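Local structure of neural-cadherin (Drosophila melanogaster, 3UBF) at residues A[221-226]-A[305-310]. The protein mediates calcium-dependent, preferentially homophilic cell-cell adhesion through its chain of extracellular cadherin domains, three of which make up this fragment. Residues are numbered along the deposited sequence; the frame is centred on the assembly and turned at random.
Sequences AEIPEN and LTIRVT. With ZN (zinc ion), chain O.
The parallel strand pair of the third cadherin domain in this fragment joins A221–P224, at one border of its sheet, to L305–T310, the last strand. Alternate residues of strand 219-224 reach across in both directions: A221 N gives to T306 O (2.7 Å) and I223 N to R308 O, while A221 O takes R308 N and I223 O takes T310 N. The last of these donors lies 32° out of the I223 carbonyl plane. Beyond P224, whose ring nitrogen has no hydrogen, E225 N continues the pairing to T310 O at 2.9 Å, though the angle at the hydrogen falls to 131°. A221, I223, I307 and V309 share the inward face. There I223 CG1, set between its own N and carbonyl carbon (chi1 58°), rests on I307 CG2 at 3.8 Å; F260 touches both isoleucines, and I233 from strand 232-239 packs on A221 and I223. On the other face the extended E222 chain crosses T310 at about a right angle, its carboxyl carbon CD 3.7 Å from methyl CG2. V309 CG1 reaches past the strand end to E225 CA at 3.9 Å. The extended E225 chain carries its carboxylate to a zinc ion, gripped by OE1 at 2.3 Å and OE2 at 2.5 Å; a water, E278 and D311 also bind the zinc ion, and the backbone N of F277 donates a hydrogen bond to OE2. Such acidic clusters at a cadherin domain's end usually bind calcium; this one holds zinc. Parallel A'–G pairing characterises the Greek-key cadherin sandwich.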
loop_
_atom_site.group_PDB
_atom_site.type_symbol
_atom_site.label_atom_id
_atom_site.label_comp_id
_atom_site.label_asym_id
_atom_site.label_seq_id
_atom_site.Cartn_x
_atom_site.Cartn_y
_atom_site.Cartn_z
ATOM N N ALA A 221 0.277 -22.123 -7.481
ATOM C CA ALA A 221 1.705 -22.468 -7.488
ATOM C C ALA A 221 2.098 -22.993 -8.852
ATOM O O ALA A 221 1.287 -23.598 -9.542
ATOM C CB ALA A 221 2.045 -23.481 -6.406
ATOM N N GLU A 222 3.343 -22.744 -9.229
ATOM C CA GLU A 222 3.899 -23.217 -10.476
ATOM C C GLU A 222 5.189 -23.961 -10.172
ATOM O O GLU A 222 6.146 -23.378 -9.685
ATOM C CB GLU A 222 4.165 -22.052 -11.432
ATOM C CG GLU A 222 5.004 -22.454 -12.650
ATOM C CD GLU A 222 4.976 -21.429 -13.772
ATOM O OE1 GLU A 222 3.876 -21.171 -14.326
ATOM O OE2 GLU A 222 6.061 -20.898 -14.113
ATOM N N ILE A 223 5.214 -25.255 -10.464
ATOM C CA ILE A 223 6.355 -26.078 -10.109
ATOM C C ILE A 223 6.914 -26.875 -11.280
ATOM O O ILE A 223 6.156 -27.357 -12.125
ATOM C CB ILE A 223 6.046 -26.989 -8.906
ATOM C CG1 ILE A 223 4.836 -27.895 -9.186
ATOM C CG2 ILE A 223 5.844 -26.119 -7.642
ATOM C CD1 ILE A 223 4.723 -29.082 -8.268
ATOM N N PRO A 224 8.253 -26.981 -11.352
ATOM C CA PRO A 224 8.850 -27.803 -12.385
ATOM C C PRO A 224 8.548 -29.279 -12.170
ATOM O O PRO A 224 8.270 -29.721 -11.050
ATOM C CB PRO A 224 10.354 -27.537 -12.244
ATOM C CG PRO A 224 10.532 -26.943 -10.920
ATOM C CD PRO A 224 9.268 -26.212 -10.610
ATOM N N GLU A 225 8.601 -30.009 -13.272
ATOM C CA GLU A 225 8.407 -31.440 -13.329
ATOM C C GLU A 225 9.306 -32.188 -12.351
ATOM O O GLU A 225 8.922 -33.242 -11.834
ATOM C CB GLU A 225 8.714 -31.887 -14.759
ATOM C CG GLU A 225 8.408 -33.320 -15.087
ATOM C CD GLU A 225 9.069 -33.739 -16.370
ATOM O OE1 GLU A 225 10.069 -33.093 -16.742
ATOM O OE2 GLU A 225 8.608 -34.706 -17.016
ATOM N N ASN A 226 10.499 -31.647 -12.112
ATOM C CA ASN A 226 11.499 -32.328 -11.295
ATOM C C ASN A 226 11.517 -31.900 -9.827
ATOM O O ASN A 226 12.486 -32.183 -9.111
ATOM C CB ASN A 226 12.895 -32.209 -11.932
ATOM C CG ASN A 226 13.557 -30.840 -11.702
ATOM O OD1 ASN A 226 12.892 -29.812 -11.523
ATOM N ND2 ASN A 226 14.884 -30.835 -11.708
ATOM N N LEU A 305 -6.713 -23.980 -4.600
ATOM C CA LEU A 305 -5.300 -24.067 -4.872
ATOM C C LEU A 305 -5.131 -24.648 -6.279
ATOM O O LEU A 305 -5.689 -25.706 -6.608
ATOM C CB LEU A 305 -4.599 -24.922 -3.817
ATOM C CG LEU A 305 -3.132 -25.286 -4.048
ATOM C CD1 LEU A 305 -2.256 -24.060 -4.228
ATOM C CD2 LEU A 305 -2.630 -26.133 -2.886
ATOM N N THR A 306 -4.394 -23.919 -7.109
ATOM C CA THR A 306 -4.119 -24.344 -8.458
ATOM C C THR A 306 -2.621 -24.593 -8.566
ATOM O O THR A 306 -1.814 -23.714 -8.238
ATOM C CB THR A 306 -4.596 -23.287 -9.465
ATOM O OG1 THR A 306 -5.992 -23.046 -9.251
ATOM C CG2 THR A 306 -4.399 -23.753 -10.893
ATOM N N ILE A 307 -2.245 -25.799 -8.989
ATOM C CA ILE A 307 -0.838 -26.115 -9.193
ATOM C C ILE A 307 -0.574 -26.454 -10.644
ATOM O O ILE A 307 -1.087 -27.437 -11.175
ATOM C CB ILE A 307 -0.340 -27.257 -8.274
ATOM C CG1 ILE A 307 -0.622 -26.915 -6.802
ATOM C CG2 ILE A 307 1.146 -27.539 -8.531
ATOM C CD1 ILE A 307 -0.169 -27.965 -5.811
ATOM N N ARG A 308 0.233 -25.618 -11.278
ATOM C CA ARG A 308 0.681 -25.853 -12.634
ATOM C C ARG A 308 2.063 -26.494 -12.642
ATOM O O ARG A 308 2.946 -26.121 -11.865
ATOM C CB ARG A 308 0.700 -24.550 -13.407
ATOM C CG ARG A 308 -0.678 -23.975 -13.652
ATOM C CD ARG A 308 -0.624 -22.478 -13.974
ATOM N NE ARG A 308 -1.872 -21.996 -14.574
ATOM C CZ ARG A 308 -2.875 -21.429 -13.904
ATOM N NH1 ARG A 308 -2.806 -21.243 -12.581
ATOM N NH2 ARG A 308 -3.954 -21.035 -14.566
ATOM N N VAL A 309 2.232 -27.469 -13.525
ATOM C CA VAL A 309 3.494 -28.149 -13.703
ATOM C C VAL A 309 4.084 -27.729 -15.039
ATOM O O VAL A 309 3.414 -27.790 -16.075
ATOM C CB VAL A 309 3.308 -29.676 -13.647
ATOM C CG1 VAL A 309 4.638 -30.411 -13.864
ATOM C CG2 VAL A 309 2.691 -30.071 -12.313
ATOM N N THR A 310 5.329 -27.266 -15.004
ATOM C CA THR A 310 6.049 -26.933 -16.226
ATOM C C THR A 310 7.014 -28.050 -16.556
ATOM O O THR A 310 7.451 -28.783 -15.672
ATOM C CB THR A 310 6.827 -25.598 -16.120
ATOM O OG1 THR A 310 7.896 -25.719 -15.171
ATOM C CG2 THR A 310 5.899 -24.468 -15.719
HETATM ZN ZN ZN O . 10.084 -33.929 -18.862
HETATM O O HOH W 1 10.119 -36.014 -17.807
#